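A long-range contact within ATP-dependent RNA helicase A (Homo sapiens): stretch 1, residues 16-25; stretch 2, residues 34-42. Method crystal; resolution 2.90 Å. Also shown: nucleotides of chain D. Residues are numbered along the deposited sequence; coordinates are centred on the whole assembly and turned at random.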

# COMPACT_ATOMS: atom_id res chain seq x y z
N LYS A 16 -6.32 5.00 14.77
CA LYS A 16 -7.28 4.00 15.25
C LYS A 16 -8.20 3.46 14.16
O LYS A 16 -9.42 3.50 14.28
N MET A 17 -7.58 2.96 13.09
CA MET A 17 -8.29 2.30 11.98
C MET A 17 -7.43 1.25 11.29
O MET A 17 -6.23 1.12 11.58
N THR A 18 -8.06 0.49 10.39
CA THR A 18 -7.38 -0.50 9.57
C THR A 18 -7.44 -0.07 8.10
O THR A 18 -8.44 0.52 7.69
N PRO A 19 -6.37 -0.33 7.31
CA PRO A 19 -6.43 -0.18 5.85
C PRO A 19 -7.41 -1.20 5.31
O PRO A 19 -7.82 -2.08 6.04
N SER A 20 -7.79 -1.10 4.05
CA SER A 20 -8.63 -2.13 3.48
C SER A 20 -8.20 -2.44 2.07
O SER A 20 -8.37 -1.62 1.16
N TYR A 21 -7.62 -3.63 1.93
CA TYR A 21 -7.13 -4.16 0.67
C TYR A 21 -8.23 -4.90 -0.04
O TYR A 21 -9.05 -5.54 0.60
N GLU A 22 -8.26 -4.79 -1.36
CA GLU A 22 -9.19 -5.59 -2.16
C GLU A 22 -8.46 -6.09 -3.40
O GLU A 22 -8.03 -5.30 -4.24
N ILE A 23 -8.29 -7.40 -3.48
CA ILE A 23 -7.51 -8.02 -4.53
C ILE A 23 -8.43 -8.70 -5.54
O ILE A 23 -9.34 -9.44 -5.16
N ARG A 24 -8.20 -8.46 -6.82
CA ARG A 24 -8.86 -9.27 -7.83
C ARG A 24 -7.92 -9.87 -8.86
O ARG A 24 -6.96 -9.23 -9.27
N ALA A 25 -8.19 -11.12 -9.24
CA ALA A 25 -7.35 -11.85 -10.18
C ALA A 25 -7.50 -11.32 -11.59
O ALA A 25 -8.59 -10.91 -12.01
N PHE A 34 -2.45 -10.21 -10.43
CA PHE A 34 -3.44 -9.75 -9.47
C PHE A 34 -3.41 -8.24 -9.35
O PHE A 34 -2.35 -7.61 -9.52
N MET A 35 -4.58 -7.68 -9.06
CA MET A 35 -4.82 -6.24 -8.98
C MET A 35 -5.24 -5.89 -7.55
O MET A 35 -6.15 -6.52 -7.01
N CYS A 36 -4.59 -4.91 -6.95
CA CYS A 36 -4.90 -4.54 -5.57
C CYS A 36 -5.28 -3.08 -5.40
O CYS A 36 -4.73 -2.20 -6.05
N GLU A 37 -6.21 -2.82 -4.49
CA GLU A 37 -6.54 -1.46 -4.14
C GLU A 37 -6.57 -1.41 -2.62
O GLU A 37 -7.11 -2.33 -1.99
N VAL A 38 -5.98 -0.36 -2.04
CA VAL A 38 -6.06 -0.12 -0.60
C VAL A 38 -6.77 1.16 -0.39
O VAL A 38 -6.55 2.12 -1.16
N GLN A 39 -7.57 1.22 0.66
CA GLN A 39 -8.12 2.49 1.10
C GLN A 39 -7.93 2.67 2.57
O GLN A 39 -7.62 1.72 3.28
N VAL A 40 -8.06 3.90 3.03
CA VAL A 40 -8.11 4.18 4.45
C VAL A 40 -9.22 5.19 4.62
O VAL A 40 -9.38 6.06 3.76
N GLU A 41 -10.00 5.07 5.70
CA GLU A 41 -11.11 6.00 5.98
C GLU A 41 -10.60 7.43 6.09
O GLU A 41 -9.59 7.69 6.73
N GLY A 42 -11.30 8.35 5.43
CA GLY A 42 -10.97 9.75 5.52
C GLY A 42 -9.87 10.18 4.58
O GLY A 42 -9.32 11.28 4.72

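Two antiparallel strands, 20-25 and 34-39, lie side by side with their axes 4.6 Å apart at closest approach, and together the two stretches bury 786 Å². Backbone pairing fixes where each side chain can go. Ser20 faces Gln39, Glu22 faces Glu37 and Arg24 faces Met35 in hydrogen-bonded pairs; both bonds of the last pair, Arg24 N to Met35 O and Met35 N to Arg24 O, measure 2.8 Å. The side chains of these six residues share one face of the sheet, while Tyr21, Ile23, Ala25, Phe34, Cys36 and Val38 occupy the other.

Met17, Arg24 and Met35 have the most surface covered by the opposing stretch. Met17 precedes the strand, and its CA-to-CB bond points toward stretch 2. With chi1 p, chi2 t and chi3 p, its flexible thioether reaches Val40 and Glu41: SD lies 3.6 Å from Val40 CG1 and also 3.6 Å from Glu41 O, and Met17 CE comes to 3.7 Å from Glu41 CB. A long, unbranched, apolar chain suits this place, because the backbones here have diverged, with CA of Met17 and CA of Glu41 7.6 Å apart.

Arg24 and Met35 lie directly across from one another, and their aliphatic portions meet, Arg24 CG to Met35 CG at 3.9 Å. Arg24 has chi1 p and then runs extended through chi2 and chi3, both t, so its methylenes can cover apolar surface while the guanidinium stays out in an exposed position. Met35, with chi1 at 146° between wells and chi2 and chi3 both p, starts on this face but its end leads away. Beside them is Glu37, chi1 m and chi2 t. Its OE2 lies near the plane of the Arg24 guanidinium, 4.5 Å from Arg24 NH2; the opposite charges attract at this distance, but it is too long for a salt bridge. Further along the face, Ser20, with chi1 p, is short enough to turn its hydroxyl back to the backbone, where Ser20 OG donates a weak hydrogen bond to Gln39 O at 3.4 Å.

The other face is largely apolar. Tyr21, chi1 m, lays its ring against Val38: Val38 CG1 stands 3.4 Å from Tyr21 CZ and almost on the ring normal, a CH-pi contact in which a compact methyl meets the flat aromatic face. Cys36, chi1 t, approaches the ring edge instead, SG to Tyr21 CD2 at 3.6 Å. Pro19 CB adds a contact to Val38 CG1 at 4.0 Å.

Phe34, chi1 m, lies across from Ala25, whose small methyl fits against the ring, Ala25 CB to Phe34 CE2 at 3.6 Å. Ile23 flanks this pair, its CG2 4.1 Å from Phe34 CB. The bound guanosine nucleotide G5 of chain D sits at the ring edge, its O2' 3.4 Å from Phe34 CE1, so the aromatic side chain that packs against Ala25 and Ile23 also touches RNA, as befits an RNA helicase.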

# COMPACT_ATOMS: atom_id res chain seq x y z
CB LYS A 16 -8.09 4.54 16.45
CG LYS A 16 -7.22 4.84 17.68
CD LYS A 16 -8.04 5.17 18.92
CE LYS A 16 -7.15 5.80 19.99
NZ LYS A 16 -7.90 6.73 20.90
CB MET A 17 -8.81 3.32 10.97
CG MET A 17 -7.87 4.47 10.69
SD MET A 17 -8.65 5.66 9.57
CE MET A 17 -10.13 6.13 10.49
CB THR A 18 -8.00 -1.92 9.72
OG1 THR A 18 -9.28 -1.97 9.06
CG2 THR A 18 -8.15 -2.33 11.19
CB PRO A 19 -5.02 -0.57 5.39
CG PRO A 19 -4.42 -1.33 6.52
CD PRO A 19 -5.03 -0.76 7.76
CB SER A 20 -10.11 -1.76 3.55
OG SER A 20 -10.29 -0.44 3.07
CB TYR A 21 -5.97 -5.11 0.92
CG TYR A 21 -4.76 -4.41 1.43
CD1 TYR A 21 -4.64 -4.07 2.77
CD2 TYR A 21 -3.73 -4.04 0.56
CE1 TYR A 21 -3.54 -3.41 3.24
CE2 TYR A 21 -2.61 -3.38 1.03
CZ TYR A 21 -2.53 -3.06 2.38
OH TYR A 21 -1.43 -2.41 2.86
CB GLU A 22 -10.48 -4.80 -2.46
CG GLU A 22 -11.28 -5.32 -3.64
CD GLU A 22 -12.80 -5.24 -3.41
OE1 GLU A 22 -13.44 -4.35 -4.01
OE2 GLU A 22 -13.33 -6.08 -2.62
CB ILE A 23 -6.54 -9.06 -3.97
CG1 ILE A 23 -6.24 -8.77 -2.51
CG2 ILE A 23 -5.25 -9.05 -4.77
CD1 ILE A 23 -4.90 -9.29 -2.02
CB ARG A 24 -10.08 -8.57 -8.47
CG ARG A 24 -9.84 -7.24 -9.12
CD ARG A 24 -11.13 -6.76 -9.77
NE ARG A 24 -11.20 -5.30 -9.91
CZ ARG A 24 -12.24 -4.64 -10.44
NH1 ARG A 24 -13.31 -5.30 -10.90
NH2 ARG A 24 -12.21 -3.30 -10.54
CB ALA A 25 -7.66 -13.34 -10.13
CB PHE A 34 -3.22 -10.39 -8.11
CG PHE A 34 -3.39 -11.86 -8.12
CD1 PHE A 34 -2.32 -12.70 -8.36
CD2 PHE A 34 -4.64 -12.42 -7.90
CE1 PHE A 34 -2.48 -14.08 -8.38
CE2 PHE A 34 -4.82 -13.80 -7.92
CZ PHE A 34 -3.74 -14.63 -8.16
CB MET A 35 -5.94 -5.88 -9.96
CG MET A 35 -6.87 -4.75 -9.53
SD MET A 35 -6.16 -3.11 -9.81
CE MET A 35 -5.98 -3.10 -11.61
CB CYS A 36 -3.74 -4.88 -4.65
SG CYS A 36 -4.23 -4.93 -2.91
CB GLU A 37 -7.91 -1.08 -4.71
CG GLU A 37 -8.11 -1.39 -6.20
CD GLU A 37 -9.32 -0.66 -6.83
OE1 GLU A 37 -10.06 0.01 -6.08
OE2 GLU A 37 -9.51 -0.75 -8.07
CB VAL A 38 -4.73 0.21 0.09
CG1 VAL A 38 -4.60 -0.54 1.39
CG2 VAL A 38 -3.55 -0.02 -0.80
CB GLN A 39 -9.58 2.61 0.68
CG GLN A 39 -9.70 2.88 -0.82
CD GLN A 39 -11.11 2.75 -1.37
OE1 GLN A 39 -12.00 2.18 -0.73
NE2 GLN A 39 -11.31 3.26 -2.57
CB VAL A 40 -6.78 4.76 4.97
CG1 VAL A 40 -6.90 5.16 6.42
CG2 VAL A 40 -5.66 3.75 4.82
CB GLU A 41 -11.89 5.62 7.25
CG GLU A 41 -13.32 6.23 7.31
CD GLU A 41 -14.23 5.67 8.45
OE1 GLU A 41 -15.08 6.44 8.97
OE2 GLU A 41 -14.11 4.47 8.82
P G D 5 4.90 -17.24 -8.80
OP1 G D 5 5.70 -16.06 -8.44
OP2 G D 5 4.87 -18.44 -7.93
O5' G D 5 3.41 -16.67 -8.94
C5' G D 5 2.49 -17.30 -8.12
C4' G D 5 1.11 -17.21 -8.68
O4' G D 5 0.94 -18.22 -9.71
C3' G D 5 0.16 -17.62 -7.57
O3' G D 5 -0.18 -16.45 -6.79
C2' G D 5 -0.97 -18.29 -8.35
O2' G D 5 -1.81 -17.36 -8.97
C1' G D 5 -0.18 -19.06 -9.41
N9 G D 5 0.24 -20.37 -8.90
C8 G D 5 1.52 -20.77 -8.61
N7 G D 5 1.59 -21.97 -8.14
C5 G D 5 0.27 -22.39 -8.11
C6 G D 5 -0.28 -23.62 -7.71
O6 G D 5 0.33 -24.61 -7.28
N1 G D 5 -1.66 -23.68 -7.82
C2 G D 5 -2.45 -22.67 -8.30
N2 G D 5 -3.77 -22.93 -8.34
N3 G D 5 -1.94 -21.49 -8.70
C4 G D 5 -0.58 -21.43 -8.57